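Local coordinates for MIP07328p (Drosophila melanogaster, PDB 6FKK), which probably acts as a chemorepellent axon guidance cue, binding semaphorin receptors through the extracellular region to which this sema-domain and plexin-repeat fragment belongs, at residues H383-V395 / T448-N460. Residues are numbered along the deposited sequence; the frame is centred on the assembly and turned at random.
Sequences HHRLTAIAVHPQV and TPIRELVISTSKN
Ala388 and Ala390, alternate residues of strand 386-395, press their methyls onto the side chains of Leu453 and Ile455. Ala388 CB meets Leu453 CG at 3.8 Å and also touches Ile450 CG2, while Ala390 CB fits between Leu453 CB and Ile455 CD1, 3.7 Å from each. Such small residues suit a place where two strands run nearly parallel (13°) with axes only 5.7 Å apart. The larger side chains come from 452-456, and Ile455 extends CD1 toward the backbone, 3.5 Å from Val391 O.

At one end the link is polar. With chi1 at 58°, Thr387 OG1 sits between its own backbone N and carbonyl carbon and donates to Ile450 O at 2.7 Å; it arrives in the carbonyl plane, on a lone pair (C=O...OG1 143°). At the other end Thr457 CG2 lies over one face of the His392 ring, 3.6 Å from its centroid, a CH-pi contact; Val395 CG2 covers the opposite face. CG of His392, swung anti to the backbone N, carries the ring out to Thr457, and the hydrogen bond between His392 ND1 and His476 NE2 helps fix its rotation. Replacing the imidazole of His392 by the methyl of an alanine would probably leave the Thr457 and Val395 methyls without the flat surface between them and His476 without its partner.

Farther out, the backbones bond to other strands: Thr387 and Ala388 both face Gly409 in a classic beta bulge, and Arg451, salt-bridged to Asp467, forms another with Glu452 opposite Val465. Leu386 and Ile389, turned away, pack on Val288 of the preceding sheet. The contact thus joins the innermost strand of one four-stranded antiparallel sheet to its counterpart in the next, face against face, as successive blades pack around the axis of the sema-domain beta-propeller.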
loop_
_atom_site.group_PDB
_atom_site.type_symbol
_atom_site.label_atom_id
_atom_site.label_comp_id
_atom_site.label_asym_id
_atom_site.label_seq_id
_atom_site.Cartn_x
_atom_site.Cartn_y
_atom_site.Cartn_z
ATOM N N HIS A 383 13.504 13.579 12.196
ATOM C CA HIS A 383 13.500 14.505 11.071
ATOM C C HIS A 383 13.075 13.852 9.760
ATOM O O HIS A 383 13.393 14.381 8.688
ATOM C CB HIS A 383 14.879 15.150 10.915
ATOM C CG HIS A 383 15.278 16.009 12.076
ATOM N ND1 HIS A 383 14.473 17.012 12.570
ATOM C CD2 HIS A 383 16.400 16.020 12.834
ATOM C CE1 HIS A 383 15.079 17.601 13.585
ATOM N NE2 HIS A 383 16.251 17.018 13.766
ATOM N N HIS A 384 12.372 12.723 9.811
ATOM C CA HIS A 384 11.880 12.083 8.601
ATOM C C HIS A 384 10.652 11.250 8.936
ATOM O O HIS A 384 10.459 10.817 10.075
ATOM C CB HIS A 384 12.958 11.213 7.938
ATOM C CG HIS A 384 13.474 10.112 8.812
ATOM N ND1 HIS A 384 14.716 10.155 9.406
ATOM C CD2 HIS A 384 12.921 8.933 9.183
ATOM C CE1 HIS A 384 14.906 9.053 10.108
ATOM N NE2 HIS A 384 13.830 8.295 9.991
ATOM N N ARG A 385 9.820 11.033 7.921
ATOM C CA ARG A 385 8.616 10.226 8.042
ATOM C C ARG A 385 8.706 9.026 7.109
ATOM O O ARG A 385 9.341 9.092 6.053
ATOM C CB ARG A 385 7.360 11.041 7.706
ATOM C CG ARG A 385 7.143 12.273 8.573
ATOM C CD ARG A 385 6.007 13.132 8.025
ATOM N NE ARG A 385 5.680 14.254 8.904
ATOM C CZ ARG A 385 4.704 14.235 9.806
ATOM N NH1 ARG A 385 3.955 13.151 9.951
ATOM N NH2 ARG A 385 4.474 15.299 10.563
ATOM N N LEU A 386 8.059 7.931 7.499
ATOM C CA LEU A 386 7.986 6.755 6.645
ATOM C C LEU A 386 6.987 6.979 5.519
ATOM O O LEU A 386 5.957 7.634 5.699
ATOM C CB LEU A 386 7.589 5.523 7.456
ATOM C CG LEU A 386 8.536 5.078 8.575
ATOM C CD1 LEU A 386 8.004 3.820 9.242
ATOM C CD2 LEU A 386 9.950 4.851 8.058
ATOM N N THR A 387 7.299 6.423 4.342
ATOM C CA THR A 387 6.503 6.694 3.144
ATOM C C THR A 387 6.142 5.441 2.353
ATOM O O THR A 387 5.094 5.416 1.697
ATOM C CB THR A 387 7.243 7.678 2.225
ATOM O OG1 THR A 387 8.521 7.137 1.867
ATOM C CG2 THR A 387 7.434 9.024 2.913
ATOM N N ALA A 388 6.974 4.402 2.395
ATOM C CA ALA A 388 6.777 3.211 1.578
ATOM C C ALA A 388 6.873 1.962 2.445
ATOM O O ALA A 388 7.331 2.003 3.590
ATOM C CB ALA A 388 7.796 3.144 0.432
ATOM N N ILE A 389 6.445 0.834 1.878
ATOM C CA ILE A 389 6.385 -0.426 2.610
ATOM C C ILE A 389 6.545 -1.571 1.618
ATOM O O ILE A 389 6.066 -1.501 0.483
ATOM C CB ILE A 389 5.064 -0.536 3.403
ATOM C CG1 ILE A 389 5.012 -1.829 4.221
ATOM C CG2 ILE A 389 3.872 -0.431 2.467
ATOM C CD1 ILE A 389 5.756 -1.748 5.532
ATOM N N ALA A 390 7.239 -2.621 2.052
ATOM C CA ALA A 390 7.396 -3.844 1.279
ATOM C C ALA A 390 7.820 -4.946 2.239
ATOM O O ALA A 390 8.475 -4.680 3.249
ATOM C CB ALA A 390 8.420 -3.682 0.150
ATOM N N VAL A 391 7.432 -6.180 1.924
ATOM C CA VAL A 391 7.630 -7.314 2.821
ATOM C C VAL A 391 8.238 -8.478 2.052
ATOM O O VAL A 391 7.790 -8.802 0.946
ATOM C CB VAL A 391 6.308 -7.754 3.482
ATOM C CG1 VAL A 391 6.540 -8.955 4.386
ATOM C CG2 VAL A 391 5.692 -6.612 4.264
ATOM N N HIS A 392 9.262 -9.106 2.644
ATOM C CA HIS A 392 9.745 -10.414 2.218
ATOM C C HIS A 392 9.209 -11.435 3.212
ATOM O O HIS A 392 9.765 -11.573 4.312
ATOM C CB HIS A 392 11.276 -10.455 2.169
ATOM C CG HIS A 392 11.835 -11.748 1.654
ATOM N ND1 HIS A 392 13.190 -11.988 1.565
ATOM C CD2 HIS A 392 11.225 -12.869 1.199
ATOM C CE1 HIS A 392 13.390 -13.201 1.079
ATOM N NE2 HIS A 392 12.214 -13.756 0.849
ATOM N N PRO A 393 8.146 -12.162 2.888
ATOM C CA PRO A 393 7.465 -12.966 3.904
ATOM C C PRO A 393 8.119 -14.316 4.145
ATOM O O PRO A 393 8.676 -14.945 3.240
ATOM C CB PRO A 393 6.061 -13.144 3.317
ATOM C CG PRO A 393 6.281 -13.116 1.847
ATOM C CD PRO A 393 7.418 -12.152 1.608
ATOM N N GLN A 394 8.042 -14.747 5.406
ATOM C CA GLN A 394 8.370 -16.113 5.815
ATOM C C GLN A 394 9.808 -16.488 5.455
ATOM O O GLN A 394 10.069 -17.519 4.832
ATOM C CB GLN A 394 7.373 -17.111 5.225
ATOM C CG GLN A 394 5.945 -16.919 5.725
ATOM C CD GLN A 394 5.827 -17.053 7.235
ATOM O OE1 GLN A 394 5.792 -18.162 7.772
ATOM N NE2 GLN A 394 5.767 -15.921 7.927
ATOM N N VAL A 395 10.746 -15.641 5.863
ATOM C CA VAL A 395 12.163 -15.962 5.735
ATOM C C VAL A 395 12.532 -16.934 6.848
ATOM O O VAL A 395 12.340 -16.640 8.033
ATOM C CB VAL A 395 13.024 -14.694 5.794
ATOM C CG1 VAL A 395 14.498 -15.052 5.728
ATOM C CG2 VAL A 395 12.649 -13.754 4.661
ATOM N N THR A 448 15.813 13.378 -1.818
ATOM C CA THR A 448 14.749 12.746 -2.585
ATOM C C THR A 448 13.936 11.788 -1.714
ATOM O O THR A 448 14.505 11.013 -0.938
ATOM C CB THR A 448 15.329 11.994 -3.782
ATOM O OG1 THR A 448 16.414 11.167 -3.348
ATOM C CG2 THR A 448 15.836 12.973 -4.835
ATOM N N PRO A 449 12.609 11.826 -1.813
ATOM C CA PRO A 449 11.766 10.900 -1.053
ATOM C C PRO A 449 11.504 9.603 -1.810
ATOM O O PRO A 449 11.609 9.526 -3.036
ATOM C CB PRO A 449 10.456 11.688 -0.869
ATOM C CG PRO A 449 10.716 13.073 -1.443
ATOM C CD PRO A 449 11.816 12.895 -2.431
ATOM N N ILE A 450 11.140 8.578 -1.044
ATOM C CA ILE A 450 10.898 7.239 -1.569
ATOM C C ILE A 450 9.397 7.059 -1.765
ATOM O O ILE A 450 8.624 7.121 -0.800
ATOM C CB ILE A 450 11.469 6.161 -0.634
ATOM C CG1 ILE A 450 12.993 6.282 -0.558
ATOM C CG2 ILE A 450 11.059 4.771 -1.096
ATOM C CD1 ILE A 450 13.642 5.260 0.341
ATOM N N ARG A 451 8.985 6.827 -3.011
ATOM C CA ARG A 451 7.571 6.699 -3.348
ATOM C C ARG A 451 7.065 5.266 -3.203
ATOM O O ARG A 451 5.992 5.041 -2.634
ATOM C CB ARG A 451 7.331 7.206 -4.774
ATOM C CG ARG A 451 7.622 8.688 -4.965
ATOM C CD ARG A 451 6.573 9.550 -4.282
ATOM N NE ARG A 451 6.789 10.974 -4.524
ATOM C CZ ARG A 451 7.308 11.815 -3.635
ATOM N NH1 ARG A 451 7.660 11.378 -2.435
ATOM N NH2 ARG A 451 7.468 13.095 -3.941
ATOM N N GLU A 452 7.816 4.289 -3.708
ATOM C CA GLU A 452 7.394 2.896 -3.671
ATOM C C GLU A 452 8.603 1.996 -3.455
ATOM O O GLU A 452 9.753 2.413 -3.617
ATOM C CB GLU A 452 6.666 2.493 -4.961
ATOM C CG GLU A 452 5.236 2.999 -5.062
ATOM C CD GLU A 452 4.705 2.953 -6.481
ATOM O OE1 GLU A 452 5.486 3.233 -7.414
ATOM O OE2 GLU A 452 3.510 2.636 -6.664
ATOM N N LEU A 453 8.324 0.747 -3.084
ATOM C CA LEU A 453 9.344 -0.280 -2.912
ATOM C C LEU A 453 8.867 -1.564 -3.572
ATOM O O LEU A 453 7.740 -2.007 -3.328
ATOM C CB LEU A 453 9.647 -0.534 -1.432
ATOM C CG LEU A 453 10.328 0.589 -0.648
ATOM C CD1 LEU A 453 10.599 0.151 0.784
ATOM C CD2 LEU A 453 11.614 1.015 -1.335
ATOM N N VAL A 454 9.721 -2.154 -4.403
ATOM C CA VAL A 454 9.423 -3.392 -5.112
ATOM C C VAL A 454 10.484 -4.416 -4.744
ATOM O O VAL A 454 11.681 -4.103 -4.743
ATOM C CB VAL A 454 9.372 -3.179 -6.636
ATOM C CG1 VAL A 454 8.907 -4.449 -7.335
ATOM C CG2 VAL A 454 8.464 -2.011 -6.974
ATOM N N ILE A 455 10.049 -5.635 -4.442
ATOM C CA ILE A 455 10.929 -6.691 -3.963
ATOM C C ILE A 455 10.979 -7.801 -5.002
ATOM O O ILE A 455 9.936 -8.331 -5.407
ATOM C CB ILE A 455 10.464 -7.238 -2.605
ATOM C CG1 ILE A 455 10.801 -6.248 -1.487
ATOM C CG2 ILE A 455 11.085 -8.598 -2.339
ATOM C CD1 ILE A 455 10.476 -6.770 -0.105
ATOM N N SER A 456 12.190 -8.154 -5.424
ATOM C CA SER A 456 12.444 -9.318 -6.272
ATOM C C SER A 456 13.315 -10.275 -5.464
ATOM O O SER A 456 14.524 -10.059 -5.327
ATOM C CB SER A 456 13.118 -8.920 -7.580
ATOM O OG SER A 456 13.431 -10.070 -8.350
ATOM N N THR A 457 12.700 -11.330 -4.928
ATOM C CA THR A 457 13.431 -12.236 -4.048
ATOM C C THR A 457 14.420 -13.095 -4.826
ATOM O O THR A 457 15.522 -13.375 -4.339
ATOM C CB THR A 457 12.455 -13.118 -3.274
ATOM O OG1 THR A 457 11.533 -13.730 -4.185
ATOM C CG2 THR A 457 11.688 -12.290 -2.260
ATOM N N SER A 458 14.045 -13.523 -6.034
ATOM C CA SER A 458 14.911 -14.409 -6.802
ATOM C C SER A 458 16.206 -13.720 -7.212
ATOM O O SER A 458 17.256 -14.368 -7.275
ATOM C CB SER A 458 14.171 -14.925 -8.036
ATOM O OG SER A 458 13.918 -13.874 -8.950
ATOM N N LYS A 459 16.159 -12.419 -7.488
ATOM C CA LYS A 459 17.347 -11.662 -7.854
ATOM C C LYS A 459 17.982 -10.950 -6.667
ATOM O O LYS A 459 18.958 -10.217 -6.855
ATOM C CB LYS A 459 17.011 -10.647 -8.951
ATOM C CG LYS A 459 16.516 -11.283 -10.242
ATOM C CD LYS A 459 16.441 -10.269 -11.373
ATOM C CE LYS A 459 15.919 -10.905 -12.654
ATOM N NZ LYS A 459 16.762 -12.046 -13.111
ATOM N N ASN A 460 17.456 -11.156 -5.457
ATOM C CA ASN A 460 17.972 -10.531 -4.239
ATOM C C ASN A 460 18.098 -9.019 -4.417
ATOM O O ASN A 460 19.141 -8.417 -4.150
ATOM C CB ASN A 460 19.307 -11.156 -3.829
ATOM C CG ASN A 460 19.698 -10.816 -2.403
ATOM O OD1 ASN A 460 19.125 -11.342 -1.449
ATOM N ND2 ASN A 460 20.686 -9.941 -2.252
#